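PDB 1F2K: profilin-2 from Acanthamoeba castellanii, which binds monomeric actin, blocking its polymerization at high concentration and enhancing it at low, and inhibits the formation of IP3 and diacylglycerol by binding PIP2. Local coordinates for residues 50-53 against 54-58; 103-106 against 107-110. All coordinates share one frame; numbering follows the deposited sequence.

In the fold
Both contacts are helix beginnings at the surface of the profilin fold, an incomplete antiparallel up-and-down barrel flanked by helices. Contact 1 (50-58) turns the chain from helix 39-50 into the short helix 53-58, which leads to the edge strand 60-62. Contact 2 (103-110) follows strand 94-100 and starts the long helix 106-121. Their centres are 24 Å apart and their nearest atoms about 15 Å, so they do not touch. In contact 1 the D51 carboxylate caps T53 N directly, whereas in contact 2 the Q105 amide reaches the first turn through a water, and weakly. Contact 2 is nearer the actin-binding site: the side chains of A110 and K115 lie about 9 Å apart; contact 1 lies away from it.

Contact 1 (50-53 against 54-58); sequences KDAT and AIRSN
R56 reaches back along the first turn of helix 53-58 and lies against A52, one turn earlier. Its chain runs extended from CG to NE, which carries the NE end to A52, NE lying 3.3 Å from A52 CB; the methyl meets the guanidinium obliquely. At the base of the same side chain, R56 N donates to A52 O (2.8 Å, N-H...O 155°), and R56 CG packs beside that oxygen. I55 CG1 also lies against A52 O, at 3.0 Å, placed there by a chi1 of 64° that sets CG1 between the backbone N and the carbonyl carbon. Ahead of the turn D51 caps the helix: its OD2 takes T53 OG1 at 2.6 Å on the syn lone pair and T53 N at 3.1 Å from above the carboxylate plane. Two bonds from one residue to OD2 restrain the carboxylate's rotation. A water joins D51 O to I55 N, accepting from the latter at 2.6 Å. The turn rests on strand 65-72, where A52, I55 and R56 touch A72 and I55 O bonds to T69 OG1, before the chain passes on to edge strand 60-62.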
# COMPACT_ATOMS: atom_id res chain seq x y z
N LYS A 50 11.06 8.29 0.57
CA LYS A 50 12.32 9.02 0.48
C LYS A 50 12.34 10.10 1.57
O LYS A 50 13.32 10.20 2.31
CB LYS A 50 12.47 9.68 -0.89
CG LYS A 50 12.76 8.73 -2.06
CD LYS A 50 14.23 8.71 -2.52
CE LYS A 50 15.18 7.99 -1.52
NZ LYS A 50 15.83 8.93 -0.52
N ASP A 51 11.26 10.89 1.64
CA ASP A 51 11.12 11.97 2.63
C ASP A 51 9.72 12.00 3.26
O ASP A 51 8.76 12.52 2.69
CB ASP A 51 11.38 13.31 1.97
CG ASP A 51 11.36 14.47 2.97
OD1 ASP A 51 11.42 15.62 2.50
OD2 ASP A 51 11.32 14.23 4.20
N ALA A 52 9.63 11.45 4.46
CA ALA A 52 8.39 11.35 5.22
C ALA A 52 7.85 12.65 5.80
O ALA A 52 6.71 12.71 6.25
CB ALA A 52 8.61 10.37 6.34
N THR A 53 8.70 13.68 5.79
CA THR A 53 8.38 15.02 6.30
C THR A 53 6.99 15.48 5.90
O THR A 53 6.16 15.78 6.76
CB THR A 53 9.40 16.04 5.77
OG1 THR A 53 10.72 15.72 6.28
CG2 THR A 53 8.98 17.44 6.17
N ALA A 54 6.74 15.53 4.60
CA ALA A 54 5.43 15.93 4.09
C ALA A 54 4.27 15.12 4.68
O ALA A 54 3.29 15.71 5.15
CB ALA A 54 5.42 15.79 2.61
N ILE A 55 4.36 13.78 4.63
CA ILE A 55 3.27 12.94 5.14
C ILE A 55 3.11 12.94 6.67
O ILE A 55 2.01 12.74 7.22
CB ILE A 55 3.37 11.41 4.66
CG1 ILE A 55 4.62 10.76 5.23
CG2 ILE A 55 3.32 11.30 3.14
CD1 ILE A 55 4.50 9.28 5.32
N ARG A 56 4.22 13.13 7.35
CA ARG A 56 4.14 13.18 8.79
C ARG A 56 3.29 14.39 9.22
O ARG A 56 2.51 14.28 10.15
CB ARG A 56 5.54 13.23 9.41
CG ARG A 56 6.33 11.92 9.19
CD ARG A 56 7.71 11.98 9.83
NE ARG A 56 8.53 10.77 9.63
CZ ARG A 56 8.38 9.59 10.25
NH1 ARG A 56 7.40 9.35 11.16
NH2 ARG A 56 9.25 8.62 9.98
N SER A 57 3.39 15.52 8.54
CA SER A 57 2.57 16.65 9.00
C SER A 57 1.10 16.61 8.55
O SER A 57 0.18 17.01 9.29
CB SER A 57 3.24 17.99 8.61
OG SER A 57 3.05 18.37 7.25
N ASN A 58 0.84 16.10 7.34
CA ASN A 58 -0.54 16.05 6.86
C ASN A 58 -1.08 14.66 6.54
O ASN A 58 -2.22 14.55 6.06
CB ASN A 58 -0.69 16.92 5.60
CG ASN A 58 -0.04 18.30 5.76
OD1 ASN A 58 -0.42 19.07 6.64
ND2 ASN A 58 0.93 18.60 4.90
O HOH W 1 6.30 12.67 3.23
O HOH W 2 8.77 15.86 1.89

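Contact 2 (103-106 against 107-110); sequences KIQP and GTAA
Helix 106-121, the long helix that follows strand 94-100, begins here, with Q105 at the N-cap position and T108 meeting it from the first turn. Q105 O is the pivot. It accepts from A109 N at 3.1 Å, nearly in line with its C=O bond (165°), and from T108 N at 2.6 Å, which comes in above the carbonyl plane, 50° out of it. One carbonyl therefore ties down two successive N-H groups. The next carbonyl, P106 O, takes A110 N at 3.0 Å in its plane and A109 N only weakly, carrying the bonding into the regular helix.

The side chains of Q105 and T108 cross at about a right angle. T108 OG1 sits 3.1 Å from Q105 CB, brought there by a chi1 of -75° that leaves the hydroxyl beside the backbone N and opposite the carbonyl carbon. Q105 bends at CB-CG, so its amide leads away from T108; OE1 accepts weakly from a water, which in turn receives G107 N at 3.1 Å. Deeper in, I104 CG2 rests 4.2 Å from A109 CB, and the methyl of A109 also touches V16, I87 and Y100, while P106 lies on Y100 as well and T108 on A15.

At this helix end the first amides are met by different means: P106 has no N-H to satisfy, G107 N finds the water, and T108 N and A109 N share Q105 O, A109 N also leaning weakly on P106 O. No direct bond joins the Q105 side chain to the first-turn N-H groups; its amide reaches G107 N weakly through the water, and the direct grip is made by backbone carbonyls.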
# COMPACT_ATOMS: atom_id res chain seq x y z
N LYS A 103 -13.44 -5.05 9.96
CA LYS A 103 -13.37 -6.51 10.13
C LYS A 103 -11.97 -7.13 10.12
O LYS A 103 -11.82 -8.31 10.45
CB LYS A 103 -14.21 -7.22 9.06
CG LYS A 103 -15.72 -7.08 9.18
CD LYS A 103 -16.25 -5.80 8.52
CE LYS A 103 -17.73 -5.97 8.14
NZ LYS A 103 -18.37 -4.71 7.62
N ILE A 104 -10.95 -6.36 9.77
CA ILE A 104 -9.59 -6.89 9.72
C ILE A 104 -8.59 -6.36 10.75
O ILE A 104 -8.55 -5.18 11.07
CB ILE A 104 -8.99 -6.72 8.29
CG1 ILE A 104 -9.78 -7.62 7.32
CG2 ILE A 104 -7.50 -7.10 8.27
CD1 ILE A 104 -9.74 -7.18 5.81
N GLN A 105 -7.77 -7.29 11.24
CA GLN A 105 -6.73 -7.04 12.21
C GLN A 105 -5.61 -6.30 11.52
O GLN A 105 -4.98 -6.87 10.63
CB GLN A 105 -6.15 -8.37 12.66
CG GLN A 105 -6.89 -9.07 13.75
CD GLN A 105 -6.31 -8.76 15.10
OE1 GLN A 105 -6.30 -7.58 15.53
NE2 GLN A 105 -5.80 -9.80 15.79
N PRO A 106 -5.33 -5.05 11.90
CA PRO A 106 -4.24 -4.32 11.24
C PRO A 106 -2.99 -5.12 10.98
O PRO A 106 -2.53 -5.18 9.85
CB PRO A 106 -4.02 -3.14 12.17
CG PRO A 106 -5.49 -2.73 12.46
CD PRO A 106 -6.12 -4.15 12.75
N GLY A 107 -2.45 -5.74 12.01
CA GLY A 107 -1.26 -6.57 11.86
C GLY A 107 -1.45 -7.78 10.96
O GLY A 107 -0.49 -8.35 10.48
N THR A 108 -2.70 -8.21 10.74
CA THR A 108 -2.95 -9.32 9.83
C THR A 108 -2.69 -8.79 8.42
O THR A 108 -2.12 -9.47 7.57
CB THR A 108 -4.43 -9.78 9.91
OG1 THR A 108 -4.63 -10.52 11.11
CG2 THR A 108 -4.80 -10.67 8.75
N ALA A 109 -3.12 -7.56 8.19
CA ALA A 109 -2.93 -6.98 6.88
C ALA A 109 -1.46 -6.66 6.63
O ALA A 109 -1.00 -6.78 5.50
CB ALA A 109 -3.80 -5.72 6.74
N ALA A 110 -0.73 -6.25 7.68
CA ALA A 110 0.66 -5.85 7.51
C ALA A 110 1.46 -7.08 7.14
O ALA A 110 2.35 -7.01 6.32
CB ALA A 110 1.21 -5.26 8.82
O HOH W 3 -3.81 -6.66 14.68